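Local coordinates for terminal oxygenase component of carbazole 1,9a-dioxygenase (Nocardioides aromaticivorans, PDB 3GCF), which catalyses the dioxygenation of carbazole as a trimeric Rieske non-haem iron oxygenase, using electrons passed on from a ferredoxin, at the interface of chains A and B. Residues are numbered along the deposited sequence; one frame, centred on the assembly and turned at random. Chains: chain A/B, Terminal oxygenase component of carbazole 1,9a-dioxygenase.

The interface of chains A and B. Residues chain A 186, 188, 358-360, 363, 366; chain B 77-78, 99, 101.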
loop_
_atom_site.group_PDB
_atom_site.type_symbol
_atom_site.label_atom_id
_atom_site.label_comp_id
_atom_site.label_asym_id
_atom_site.label_seq_id
_atom_site.Cartn_x
_atom_site.Cartn_y
_atom_site.Cartn_z
ATOM N N ASP A 186 -13.558 27.913 8.171
ATOM C CA ASP A 186 -14.929 27.408 8.122
ATOM C C ASP A 186 -15.595 27.855 9.418
ATOM O O ASP A 186 -15.192 27.424 10.495
ATOM C CB ASP A 186 -14.888 25.881 8.029
ATOM C CG ASP A 186 -16.255 25.263 7.864
ATOM O OD1 ASP A 186 -17.181 25.652 8.605
ATOM O OD2 ASP A 186 -16.397 24.370 7.003
ATOM N N THR A 188 -18.706 27.258 10.638
ATOM C CA THR A 188 -19.691 26.405 11.297
ATOM C C THR A 188 -19.153 25.013 11.654
ATOM O O THR A 188 -19.833 24.239 12.324
ATOM C CB THR A 188 -20.988 26.261 10.455
ATOM O OG1 THR A 188 -20.691 25.659 9.189
ATOM C CG2 THR A 188 -21.621 27.625 10.233
ATOM N N GLN A 358 -22.263 20.051 -1.767
ATOM C CA GLN A 358 -23.462 20.880 -1.752
ATOM C C GLN A 358 -23.269 21.826 -0.572
ATOM O O GLN A 358 -23.437 21.441 0.586
ATOM C CB GLN A 358 -24.720 20.016 -1.590
ATOM C CG GLN A 358 -24.931 19.028 -2.747
ATOM C CD GLN A 358 -26.224 18.226 -2.638
ATOM O OE1 GLN A 358 -27.316 18.787 -2.641
ATOM N NE2 GLN A 358 -26.099 16.906 -2.550
ATOM N N LEU A 359 -22.884 23.061 -0.879
ATOM C CA LEU A 359 -22.614 24.067 0.142
ATOM C C LEU A 359 -23.855 24.797 0.640
ATOM O O LEU A 359 -24.937 24.653 0.073
ATOM C CB LEU A 359 -21.612 25.087 -0.410
ATOM C CG LEU A 359 -20.352 24.469 -1.027
ATOM C CD1 LEU A 359 -19.440 25.557 -1.563
ATOM C CD2 LEU A 359 -19.632 23.636 0.020
ATOM N N PHE A 360 -23.697 25.551 1.727
ATOM C CA PHE A 360 -24.791 26.345 2.267
ATOM C C PHE A 360 -24.225 27.729 2.611
ATOM O O PHE A 360 -23.008 27.902 2.652
ATOM C CB PHE A 360 -25.498 25.618 3.440
ATOM C CG PHE A 360 -24.723 25.553 4.732
ATOM C CD1 PHE A 360 -23.399 25.123 4.767
ATOM C CD2 PHE A 360 -25.368 25.837 5.938
ATOM C CE1 PHE A 360 -22.729 24.971 5.989
ATOM C CE2 PHE A 360 -24.707 25.688 7.163
ATOM C CZ PHE A 360 -23.386 25.251 7.184
ATOM N N ASP A 363 -20.705 28.814 3.894
ATOM C CA ASP A 363 -19.564 28.436 3.054
ATOM C C ASP A 363 -19.147 29.518 2.055
ATOM O O ASP A 363 -18.107 29.398 1.407
ATOM C CB ASP A 363 -19.853 27.143 2.280
ATOM C CG ASP A 363 -20.137 25.967 3.191
ATOM O OD1 ASP A 363 -19.489 25.865 4.260
ATOM O OD2 ASP A 363 -21.000 25.139 2.830
ATOM N N ILE A 366 -15.689 30.602 2.019
ATOM C CA ILE A 366 -14.771 29.668 1.380
ATOM C C ILE A 366 -14.840 29.857 -0.136
ATOM O O ILE A 366 -13.828 29.764 -0.829
ATOM C CB ILE A 366 -15.114 28.207 1.753
ATOM C CG1 ILE A 366 -14.769 27.969 3.226
ATOM C CG2 ILE A 366 -14.351 27.231 0.852
ATOM C CD1 ILE A 366 -15.225 26.630 3.754
ATOM N N HIS B 77 -23.171 17.517 2.405
ATOM C CA HIS B 77 -22.407 18.763 2.473
ATOM C C HIS B 77 -20.994 18.619 1.896
ATOM O O HIS B 77 -20.728 19.047 0.769
ATOM C CB HIS B 77 -22.336 19.251 3.924
ATOM C CG HIS B 77 -21.675 20.586 4.086
ATOM N ND1 HIS B 77 -21.092 20.989 5.269
ATOM C CD2 HIS B 77 -21.531 21.621 3.225
ATOM C CE1 HIS B 77 -20.617 22.215 5.129
ATOM N NE2 HIS B 77 -20.871 22.620 3.899
ATOM N N ARG B 78 -20.084 18.029 2.666
ATOM C CA ARG B 78 -18.719 17.842 2.186
ATOM C C ARG B 78 -18.362 16.357 2.083
ATOM O O ARG B 78 -17.195 15.975 2.149
ATOM C CB ARG B 78 -17.727 18.583 3.088
ATOM C CG ARG B 78 -17.991 20.085 3.188
ATOM C CD ARG B 78 -16.838 20.794 3.893
ATOM N NE ARG B 78 -15.604 20.657 3.123
ATOM C CZ ARG B 78 -15.013 21.647 2.463
ATOM N NH1 ARG B 78 -15.533 22.871 2.484
ATOM N NH2 ARG B 78 -13.913 21.407 1.758
ATOM N N HIS B 99 -20.797 19.704 10.561
ATOM C CA HIS B 99 -21.504 20.986 10.642
ATOM C C HIS B 99 -22.941 20.801 11.120
ATOM O O HIS B 99 -23.768 21.711 10.997
ATOM C CB HIS B 99 -21.540 21.708 9.287
ATOM C CG HIS B 99 -20.202 21.851 8.631
ATOM N ND1 HIS B 99 -19.661 20.873 7.825
ATOM C CD2 HIS B 99 -19.299 22.860 8.659
ATOM C CE1 HIS B 99 -18.482 21.276 7.382
ATOM N NE2 HIS B 99 -18.238 22.478 7.874
ATOM N N TRP B 101 -25.481 18.935 9.913
ATOM C CA TRP B 101 -26.583 18.697 8.982
ATOM C C TRP B 101 -27.315 17.456 9.495
ATOM O O TRP B 101 -26.693 16.435 9.795
ATOM C CB TRP B 101 -26.048 18.469 7.571
ATOM C CG TRP B 101 -25.679 19.743 6.854
ATOM C CD1 TRP B 101 -25.208 20.903 7.416
ATOM C CD2 TRP B 101 -25.698 19.964 5.436
ATOM N NE1 TRP B 101 -24.932 21.827 6.432
ATOM C CE2 TRP B 101 -25.222 21.276 5.209
ATOM C CE3 TRP B 101 -26.067 19.178 4.334
ATOM C CZ2 TRP B 101 -25.106 21.819 3.925
ATOM C CZ3 TRP B 101 -25.951 19.718 3.060
ATOM C CH2 TRP B 101 -25.474 21.029 2.868
HETATM O O HOH W 1 -17.361 23.905 4.597
#
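B:His77 and B:His99, the histidine ligands of the Rieske [2Fe-2S] cluster, each point NE2 at a carboxylate of chain A, docking the cluster of one subunit against the catalytic domain of its neighbour in the trimer. B:His99 NE2 donates to A:Asp186 OD2 at 2.8 Å, on the syn side but 31° out of the carboxylate plane. B:His77 NE2 reaches A:Asp363 OD2 at 2.7 Å, also syn, its ring and the carboxylate nearly coplanar. That oxygen takes a second bond on its anti side from the backbone N of A:Phe360, which should restrain the carboxylate's rotation; A:Asp186 is held through both oxygens instead, OD1 receiving the backbone N of A:Thr188. Packing is tight around A:Phe360. With CG between the backbone N and the carbonyl carbon (chi1 73°), its ring turns one face to B:Trp101 NE1 and sets the CE1 rim against B:His77 CE1 at 3.6 Å; both aromatic pairs meet edge to face. On chain B, the CG methylene of B:Arg78 covers the B:His77 face opposite B:Trp101. Beside this core the backbone N of A:Gln358 bonds to the carbonyl O of B:His77 at 3.1 Å. The B:Arg78 side is looser: its chain bends at chi3 (63°), and NH1 approaches A:Ile366 CD1 no nearer than 4.0 Å. Water 1 fills in here, linking B:Arg78 NH1 to A:Asp186 OD2 and A:Asp363 OD1. A:Asp186 matches the conserved bridging aspartate of Rieske oxygenases, on the short route by which electrons probably pass from cluster to mononuclear iron; A:Asp363 anchors the other cluster histidine. Water 1 sits 2.6 Å from A:Asp186 OD2, the same oxygen that holds B:His99.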